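Local coordinates for hydrolase (Bacteroides thetaiotaomicron, PDB 2OBB), which is of unknown function but binds magnesium and is probably a hydrolase of the haloacid dehalogenase type, at residues A[33-38]-A[108-113]. Sequence-based numbering, arbitrary orientation.
Sequences LKLLQQ and IIYEMI
With CG anti to the backbone N in both residues (chi1 -176° in L35, -179° in Y110), the L35 isobutyl group and the Y110 phenol ring reach across between two neighbouring helices, the L35 chain running roughly perpendicular to that of Y110. The helices, 29-38 and 106-115, pack side by side against a parallel sheet, an arrangement consistent with the Rossmann-like α/β core of the HAD type; their short segments run nearly parallel, 19° apart, with axes 10.9 Å from each other at closest approach. L35 CD2 lies over one face of the Y110 ring, 4.0 Å from its centroid, in a CH-pi contact that leans toward the phenol end: its nearest ring atom is Y110 CZ at 3.6 Å. L35 CG, beyond the outline of the ring, approaches Y110 CE1 at 3.7 Å. L36 meets the same ring differently, with CD2 at the edge, near the ring plane, 3.8 Å from Y110 CD1, and the two side chains point in opposing senses as they pass. On the sheet side, L33 touches L43 of strand 42-45, while I109 and I113 rest on I95 and L93 of strand 93-95; I113 also packs on V100 of the second subunit. The contact itself is apolar, and the polar end of Y110 is held at its margin, where OH hydrogen-bonds E39 just beyond 33-38. Deeper in, both L36 methyls face the I113 side chain: CD2 sits 3.9 Å from I113 CG2, and CD1 meets I113 CD1 methyl to methyl at 3.7 Å.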
ATOM      1  N   LEU A  33      15.964  -6.814  -2.080  1.00 58.81           N
ATOM      2  CA  LEU A  33      15.182  -6.634  -3.271  1.00 59.94           C
ATOM      3  C   LEU A  33      15.843  -7.389  -4.431  1.00 60.62           C
ATOM      4  O   LEU A  33      15.167  -8.091  -5.191  1.00 60.44           O
ATOM      5  CB  LEU A  33      14.993  -5.139  -3.572  1.00 59.28           C
ATOM      6  CG  LEU A  33      14.000  -4.372  -2.694  1.00 59.42           C
ATOM      7  CD1 LEU A  33      14.095  -2.833  -2.917  1.00 56.60           C
ATOM      8  CD2 LEU A  33      12.577  -4.863  -2.929  1.00 59.62           C
ATOM      9  N   LYS A  34      17.167  -7.291  -4.542  1.00 61.55           N
ATOM     10  CA  LYS A  34      17.867  -8.041  -5.596  1.00 62.10           C
ATOM     11  C   LYS A  34      17.680  -9.531  -5.402  1.00 62.18           C
ATOM     12  O   LYS A  34      17.435 -10.261  -6.360  1.00 62.86           O
ATOM     13  CB  LYS A  34      19.334  -7.680  -5.670  1.00 61.92           C
ATOM     14  CG  LYS A  34      19.563  -6.390  -6.463  1.00 63.30           C
ATOM     15  CD  LYS A  34      20.654  -5.544  -5.853  1.00 66.19           C
ATOM     16  CE  LYS A  34      22.052  -6.026  -6.168  1.00 68.20           C
ATOM     17  NZ  LYS A  34      23.084  -5.202  -5.424  1.00 71.12           N
ATOM     18  N   LEU A  35      17.776  -9.986  -4.162  1.00 61.94           N
ATOM     19  CA  LEU A  35      17.505 -11.387  -3.889  1.00 62.44           C
ATOM     20  C   LEU A  35      16.110 -11.749  -4.389  1.00 61.98           C
ATOM     21  O   LEU A  35      15.949 -12.797  -4.972  1.00 62.50           O
ATOM     22  CB  LEU A  35      17.682 -11.726  -2.408  1.00 62.35           C
ATOM     23  CG  LEU A  35      17.527 -13.179  -1.968  1.00 65.09           C
ATOM     24  CD1 LEU A  35      18.291 -14.163  -2.880  1.00 65.62           C
ATOM     25  CD2 LEU A  35      18.043 -13.272  -0.542  1.00 66.98           C
ATOM     26  N   LEU A  36      15.115 -10.881  -4.180  1.00 61.82           N
ATOM     27  CA  LEU A  36      13.731 -11.153  -4.649  1.00 61.54           C
ATOM     28  C   LEU A  36      13.599 -11.286  -6.181  1.00 61.59           C
ATOM     29  O   LEU A  36      12.915 -12.172  -6.679  1.00 60.30           O
ATOM     30  CB  LEU A  36      12.740 -10.103  -4.100  1.00 60.95           C
ATOM     31  CG  LEU A  36      12.449 -10.185  -2.585  1.00 60.14           C
ATOM     32  CD1 LEU A  36      11.690  -8.965  -2.088  1.00 56.63           C
ATOM     33  CD2 LEU A  36      11.720 -11.489  -2.184  1.00 60.60           C
ATOM     34  N   GLN A  37      14.254 -10.380  -6.905  1.00 62.02           N
ATOM     35  CA  GLN A  37      14.439 -10.485  -8.354  1.00 63.05           C
ATOM     36  C   GLN A  37      15.086 -11.789  -8.807  1.00 63.38           C
ATOM     37  O   GLN A  37      14.634 -12.378  -9.792  1.00 63.47           O
ATOM     38  CB  GLN A  37      15.300  -9.346  -8.874  1.00 62.46           C
ATOM     39  CG  GLN A  37      14.667  -8.042  -8.766  1.00 61.60           C
ATOM     40  CD  GLN A  37      15.522  -6.979  -9.406  1.00 64.42           C
ATOM     41  OE1 GLN A  37      16.751  -7.069  -9.370  1.00 64.11           O
ATOM     42  NE2 GLN A  37      14.877  -5.964 -10.013  1.00 62.61           N
ATOM     43  N   GLN A  38      16.136 -12.221  -8.101  0.50 63.71           N
ATOM     44  CA  GLN A  38      16.782 -13.510  -8.369  0.50 64.31           C
ATOM     45  C   GLN A  38      15.743 -14.614  -8.298  0.50 64.74           C
ATOM     46  O   GLN A  38      15.805 -15.583  -9.052  0.50 64.82           O
ATOM     47  CB  GLN A  38      17.891 -13.819  -7.350  0.50 64.31           C
ATOM     48  CG  GLN A  38      18.975 -14.763  -7.868  0.50 64.81           C
ATOM     49  CD  GLN A  38      19.228 -15.993  -6.977  0.50 65.16           C
ATOM     50  OE1 GLN A  38      19.762 -16.996  -7.451  0.50 65.56           O
ATOM     51  NE2 GLN A  38      18.846 -15.917  -5.703  0.50 64.65           N
ATOM     52  N   ILE A 108      12.612  -9.721   7.745  1.00 54.57           N
ATOM     53  CA  ILE A 108      11.294 -10.256   7.949  1.00 54.58           C
ATOM     54  C   ILE A 108      10.457 -10.132   6.677  1.00 54.71           C
ATOM     55  O   ILE A 108       9.702 -11.038   6.355  1.00 54.11           O
ATOM     56  CB  ILE A 108      10.579  -9.663   9.184  1.00 54.99           C
ATOM     57  CG1 ILE A 108      11.145 -10.268  10.467  1.00 56.28           C
ATOM     58  CG2 ILE A 108       9.100 -10.091   9.211  1.00 56.49           C
ATOM     59  CD1 ILE A 108      12.128  -9.402  11.166  1.00 61.16           C
ATOM     60  N   ILE A 109      10.610  -9.027   5.947  1.00 55.09           N
ATOM     61  CA  ILE A 109       9.927  -8.871   4.680  1.00 55.37           C
ATOM     62  C   ILE A 109      10.239 -10.086   3.813  1.00 57.20           C
ATOM     63  O   ILE A 109       9.330 -10.738   3.290  1.00 58.05           O
ATOM     64  CB  ILE A 109      10.315  -7.528   3.943  1.00 55.91           C
ATOM     65  CG1 ILE A 109       9.672  -6.307   4.635  1.00 54.06           C
ATOM     66  CG2 ILE A 109       9.901  -7.571   2.466  1.00 53.68           C
ATOM     67  CD1 ILE A 109      10.179  -4.907   4.075  1.00 54.97           C
ATOM     68  N   TYR A 110      11.527 -10.412   3.700  1.00 58.28           N
ATOM     69  CA  TYR A 110      11.974 -11.545   2.910  1.00 59.08           C
ATOM     70  C   TYR A 110      11.396 -12.893   3.375  1.00 59.87           C
ATOM     71  O   TYR A 110      10.823 -13.650   2.577  1.00 59.93           O
ATOM     72  CB  TYR A 110      13.494 -11.584   2.879  1.00 59.33           C
ATOM     73  CG  TYR A 110      14.021 -12.728   2.063  1.00 60.07           C
ATOM     74  CD1 TYR A 110      13.956 -12.707   0.664  1.00 59.91           C
ATOM     75  CD2 TYR A 110      14.567 -13.847   2.687  1.00 59.64           C
ATOM     76  CE1 TYR A 110      14.425 -13.791  -0.099  1.00 61.51           C
ATOM     77  CE2 TYR A 110      15.047 -14.924   1.948  1.00 62.35           C
ATOM     78  CZ  TYR A 110      14.975 -14.896   0.558  1.00 62.26           C
ATOM     79  OH  TYR A 110      15.475 -15.972  -0.151  1.00 62.57           O
ATOM     80  N   GLU A 111      11.539 -13.203   4.658  1.00 60.64           N
ATOM     81  CA  GLU A 111      10.910 -14.417   5.199  1.00 62.13           C
ATOM     82  C   GLU A 111       9.409 -14.484   4.884  1.00 63.20           C
ATOM     83  O   GLU A 111       8.895 -15.539   4.529  1.00 64.01           O
ATOM     84  CB  GLU A 111      11.157 -14.548   6.698  1.00 61.34           C
ATOM     85  CG  GLU A 111      10.398 -15.665   7.363  1.00 62.09           C
ATOM     86  CD  GLU A 111      10.752 -15.830   8.847  1.00 63.36           C
ATOM     87  OE1 GLU A 111      11.450 -14.938   9.407  1.00 64.85           O
ATOM     88  OE2 GLU A 111      10.333 -16.851   9.460  1.00 62.10           O
HETATM   89  N   MSE A 112       8.702 -13.370   5.005  1.00 64.13           N
HETATM   90  CA  MSE A 112       7.247 -13.376   4.782  1.00 66.05           C
HETATM   91  C   MSE A 112       6.881 -13.736   3.329  1.00 64.85           C
HETATM   92  O   MSE A 112       6.009 -14.583   3.085  1.00 64.45           O
HETATM   93  CB  MSE A 112       6.637 -12.028   5.168  1.00 65.71           C
HETATM   94  CG  MSE A 112       6.777 -11.673   6.628  1.00 67.67           C
HETATM   95 SE   MSE A 112       5.863  -9.978   7.078  1.00 71.73          SE
HETATM   96  CE  MSE A 112       6.638  -8.738   5.858  1.00 65.27           C
ATOM     97  N   ILE A 113       7.550 -13.087   2.378  1.00 64.41           N
ATOM     98  CA  ILE A 113       7.371 -13.372   0.954  1.00 64.29           C
ATOM     99  C   ILE A 113       7.773 -14.821   0.613  1.00 65.70           C
ATOM    100  O   ILE A 113       7.017 -15.556  -0.052  1.00 65.54           O
ATOM    101  CB  ILE A 113       8.202 -12.391   0.100  1.00 63.83           C
ATOM    102  CG1 ILE A 113       7.765 -10.969   0.387  1.00 61.37           C
ATOM    103  CG2 ILE A 113       8.089 -12.714  -1.364  1.00 61.52           C
ATOM    104  CD1 ILE A 113       8.534  -9.940  -0.340  1.00 62.57           C
TER